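PDB 3UMA: glutathione-dependent peroxiredoxin from Sinorhizobium meliloti, which probably reduces hydrogen peroxide and organic hydroperoxides to water and alcohols at the expense of glutathione, protecting the cell against oxidative stress. Local coordinates for residues 144-156 against 164-176. Sequence-based numbering, arbitrary orientation.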
# COMPACT_ATOMS: atom_id res chain seq x y z
N LEU A 144 16.24 -6.63 3.79
CA LEU A 144 14.83 -6.40 4.09
C LEU A 144 14.08 -7.65 4.58
O LEU A 144 13.03 -7.52 5.22
CB LEU A 144 14.10 -5.72 2.91
CG LEU A 144 14.68 -4.39 2.35
CD1 LEU A 144 13.83 -3.83 1.20
CD2 LEU A 144 14.86 -3.31 3.41
N GLY A 145 14.61 -8.84 4.30
CA GLY A 145 13.89 -10.09 4.60
C GLY A 145 12.58 -10.19 3.82
O GLY A 145 12.51 -9.70 2.66
N ILE A 146 11.56 -10.80 4.44
CA ILE A 146 10.24 -10.99 3.82
C ILE A 146 9.44 -9.70 3.88
O ILE A 146 9.23 -9.13 4.96
CB ILE A 146 9.36 -12.10 4.47
CG1 ILE A 146 10.08 -13.45 4.65
CG2 ILE A 146 8.07 -12.28 3.66
CD1 ILE A 146 10.83 -13.98 3.41
N ARG A 147 9.01 -9.25 2.71
CA ARG A 147 8.29 -7.97 2.58
C ARG A 147 7.16 -8.12 1.56
O ARG A 147 6.93 -9.20 1.06
CB ARG A 147 9.25 -6.86 2.13
CG ARG A 147 10.40 -6.57 3.11
CD ARG A 147 9.90 -6.02 4.45
NE ARG A 147 11.01 -5.73 5.35
CZ ARG A 147 11.51 -4.53 5.54
NH1 ARG A 147 11.01 -3.49 4.90
NH2 ARG A 147 12.53 -4.36 6.38
N SER A 148 6.49 -7.02 1.25
CA SER A 148 5.50 -7.04 0.19
C SER A 148 6.17 -6.71 -1.15
O SER A 148 7.03 -5.82 -1.21
CB SER A 148 4.42 -5.97 0.45
OG SER A 148 3.41 -6.02 -0.54
N LYS A 149 5.76 -7.42 -2.20
CA LYS A 149 5.92 -6.91 -3.58
C LYS A 149 5.41 -5.48 -3.70
O LYS A 149 4.48 -5.07 -2.98
CB LYS A 149 5.14 -7.79 -4.55
CG LYS A 149 5.78 -9.12 -4.78
CD LYS A 149 5.06 -9.92 -5.83
CE LYS A 149 5.95 -11.07 -6.24
NZ LYS A 149 5.19 -12.11 -6.96
N ARG A 150 6.02 -4.70 -4.60
CA ARG A 150 5.45 -3.39 -4.96
C ARG A 150 4.22 -3.58 -5.87
O ARG A 150 4.28 -4.30 -6.86
CB ARG A 150 6.51 -2.49 -5.61
CG ARG A 150 6.04 -1.06 -5.89
CD ARG A 150 7.15 -0.14 -6.48
NE ARG A 150 8.46 -0.40 -5.88
CZ ARG A 150 8.87 0.04 -4.69
NH1 ARG A 150 8.10 0.78 -3.91
NH2 ARG A 150 10.07 -0.30 -4.26
N TYR A 151 3.11 -2.94 -5.52
CA TYR A 151 1.88 -3.01 -6.32
C TYR A 151 1.03 -1.79 -6.02
O TYR A 151 1.28 -1.08 -5.04
CB TYR A 151 1.08 -4.33 -6.11
CG TYR A 151 0.52 -4.53 -4.70
CD1 TYR A 151 -0.59 -3.79 -4.24
CD2 TYR A 151 1.09 -5.46 -3.82
CE1 TYR A 151 -1.11 -3.97 -2.95
CE2 TYR A 151 0.58 -5.66 -2.52
CZ TYR A 151 -0.53 -4.90 -2.10
OH TYR A 151 -1.03 -5.06 -0.82
N SER A 152 0.07 -1.52 -6.89
CA SER A 152 -1.00 -0.58 -6.58
C SER A 152 -2.31 -1.25 -7.00
O SER A 152 -2.33 -2.13 -7.87
CB SER A 152 -0.83 0.76 -7.29
OG SER A 152 -1.07 0.58 -8.67
N MSE A 153 -3.40 -0.85 -6.36
CA MSE A 153 -4.68 -1.41 -6.73
C MSE A 153 -5.76 -0.38 -6.50
O MSE A 153 -5.65 0.46 -5.62
CB MSE A 153 -4.97 -2.73 -6.01
CG MSE A 153 -4.88 -2.67 -4.51
SE MSE A 153 -5.45 -4.34 -3.66
CE MSE A 153 -4.04 -5.61 -4.11
N LEU A 154 -6.77 -0.41 -7.36
CA LEU A 154 -8.01 0.34 -7.14
C LEU A 154 -9.04 -0.62 -6.54
O LEU A 154 -9.32 -1.68 -7.10
CB LEU A 154 -8.51 0.98 -8.44
CG LEU A 154 -9.82 1.80 -8.39
CD1 LEU A 154 -9.69 2.98 -7.44
CD2 LEU A 154 -10.20 2.26 -9.81
N VAL A 155 -9.57 -0.24 -5.38
CA VAL A 155 -10.46 -1.11 -4.62
C VAL A 155 -11.83 -0.42 -4.46
O VAL A 155 -11.91 0.71 -3.98
CB VAL A 155 -9.84 -1.47 -3.24
CG1 VAL A 155 -10.68 -2.53 -2.53
CG2 VAL A 155 -8.38 -1.99 -3.41
N GLU A 156 -12.89 -1.11 -4.88
CA GLU A 156 -14.25 -0.52 -4.83
C GLU A 156 -15.12 -1.33 -3.91
O GLU A 156 -15.30 -2.53 -4.12
CB GLU A 156 -14.85 -0.38 -6.24
CG GLU A 156 -14.15 0.73 -7.05
CD GLU A 156 -14.59 0.87 -8.53
OE1 GLU A 156 -15.57 0.23 -8.97
OE2 GLU A 156 -13.92 1.63 -9.26
N ASN A 164 -1.92 -3.53 -10.32
CA ASN A 164 -0.66 -3.35 -11.02
C ASN A 164 0.47 -3.86 -10.15
O ASN A 164 0.85 -3.18 -9.20
CB ASN A 164 -0.46 -1.86 -11.32
CG ASN A 164 -1.67 -1.23 -12.00
OD1 ASN A 164 -2.25 -0.26 -11.50
ND2 ASN A 164 -2.04 -1.76 -13.14
N ILE A 165 0.98 -5.05 -10.45
CA ILE A 165 2.03 -5.70 -9.68
C ILE A 165 3.37 -5.57 -10.39
O ILE A 165 3.48 -5.94 -11.55
CB ILE A 165 1.74 -7.21 -9.49
CG1 ILE A 165 0.33 -7.43 -8.89
CG2 ILE A 165 2.85 -7.89 -8.66
CD1 ILE A 165 -0.13 -8.91 -8.93
N GLU A 166 4.39 -5.07 -9.69
CA GLU A 166 5.74 -4.96 -10.26
C GLU A 166 6.47 -6.30 -10.25
O GLU A 166 6.55 -6.97 -9.21
CB GLU A 166 6.59 -3.95 -9.49
CG GLU A 166 6.01 -2.54 -9.41
CD GLU A 166 6.06 -1.76 -10.72
OE1 GLU A 166 6.59 -2.30 -11.72
OE2 GLU A 166 5.56 -0.62 -10.75
N GLU A 167 7.03 -6.68 -11.39
CA GLU A 167 7.88 -7.87 -11.46
C GLU A 167 9.19 -7.64 -10.70
O GLU A 167 9.82 -8.59 -10.23
CB GLU A 167 8.17 -8.23 -12.92
CG GLU A 167 7.55 -9.56 -13.36
CD GLU A 167 8.60 -10.68 -13.50
OE1 GLU A 167 9.30 -10.69 -14.55
OE2 GLU A 167 8.72 -11.53 -12.58
N SER A 168 9.58 -6.39 -10.57
CA SER A 168 10.84 -6.06 -9.93
C SER A 168 10.61 -4.94 -8.92
O SER A 168 9.97 -3.93 -9.25
CB SER A 168 11.87 -5.64 -11.00
OG SER A 168 12.82 -4.74 -10.47
N PRO A 169 11.09 -5.12 -7.68
CA PRO A 169 10.86 -4.13 -6.64
C PRO A 169 11.57 -2.79 -6.90
O PRO A 169 11.18 -1.79 -6.31
CB PRO A 169 11.41 -4.80 -5.38
CG PRO A 169 12.41 -5.79 -5.88
CD PRO A 169 11.79 -6.31 -7.15
N GLY A 170 12.59 -2.78 -7.75
CA GLY A 170 13.29 -1.55 -8.11
C GLY A 170 12.58 -0.75 -9.19
O GLY A 170 13.06 0.32 -9.60
N GLN A 171 11.45 -1.26 -9.65
CA GLN A 171 10.62 -0.55 -10.62
C GLN A 171 9.35 -0.08 -9.94
O GLN A 171 8.84 -0.76 -9.02
CB GLN A 171 10.32 -1.46 -11.82
CG GLN A 171 11.64 -1.87 -12.54
CD GLN A 171 11.45 -2.59 -13.86
OE1 GLN A 171 10.36 -2.60 -14.44
NE2 GLN A 171 12.53 -3.21 -14.35
N ALA A 172 8.84 1.08 -10.38
CA ALA A 172 7.67 1.71 -9.79
C ALA A 172 6.84 2.49 -10.82
O ALA A 172 6.27 3.53 -10.50
CB ALA A 172 8.09 2.62 -8.63
N THR A 173 6.75 1.99 -12.04
CA THR A 173 6.01 2.72 -13.07
C THR A 173 4.56 2.24 -13.18
O THR A 173 3.64 3.02 -12.92
CB THR A 173 6.74 2.69 -14.45
OG1 THR A 173 8.00 3.37 -14.31
CG2 THR A 173 5.93 3.37 -15.51
N ALA A 174 4.38 0.98 -13.53
CA ALA A 174 3.05 0.36 -13.58
C ALA A 174 2.24 0.59 -12.28
O ALA A 174 1.03 0.85 -12.33
CB ALA A 174 3.16 -1.17 -13.91
N SER A 175 2.93 0.57 -11.13
CA SER A 175 2.29 0.78 -9.82
C SER A 175 2.35 2.22 -9.32
O SER A 175 1.88 2.52 -8.23
CB SER A 175 2.88 -0.20 -8.79
OG SER A 175 4.21 0.15 -8.46
N GLY A 176 2.89 3.13 -10.13
CA GLY A 176 3.08 4.52 -9.76
C GLY A 176 1.81 5.36 -9.82
O GLY A 176 0.81 4.94 -10.42
O HOH W 1 7.79 -6.06 -6.61
O HOH W 2 -0.51 2.58 -10.51
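Two nitrogens along one edge of the Arg-150 guanidinium converge on the carbonyl oxygen of Pro-169: NH2 lies 2.8 Å from Pro-169 O and NE 3.1 Å from the same atom. With both bonds in the guanidinium plane, the rotation of the flat group is set. The side chain reaches that oxygen with CG anti to the backbone N (chi1 -174°) and then bends at chi3. On the way its methylenes run through a cradle formed by the 164-176 segment, where Ser-175 OG approaches CG to 3.4 Å, the methyl of Ala-172 packs against CD, and Glu-166 CG lies against CB and CG, the two side chains meeting at a slant. The Glu-166 carboxylate does not pair with the arginine; it turns back into its own loop, where OE2 takes two hydrogen bonds from Ser-175. Glu-166 OE2 receives the hydroxyl, Ser-175 OG at 2.8 Å, on its anti lone pair, while the backbone N comes from above the carboxylate plane. This closes the loop that carries Pro-169.

The backbones meet as antiparallel strands. Ser-152 and Asn-164 form a hydrogen-bonded pair, N to O in both directions. Next to it, Tyr-151 and Ile-165 face each other in a non-hydrogen-bonded pair, with Tyr-151 CB 4.2 Å from Ile-165 CG1. Just past the paired strands, Glu-166 N donates to Arg-150 O at 2.9 Å, nearly straight (168°), and a water stands in for the return bond, accepting from Arg-150 N and donating to Glu-166 O. On the face of Ser-152, a second water binds its OG, with Ala-174 O and Gly-176 O close by.

Strand 147-156 also pairs with strand 58-64, and the Arg-150 side chain touches Thr-71, His-76 and Cys-72, the predicted peroxidatic cysteine. An arginine held beside this cysteine, here at the break in strand 147-156 of the thioredoxin-fold sheet, is characteristic of the peroxiredoxin active site.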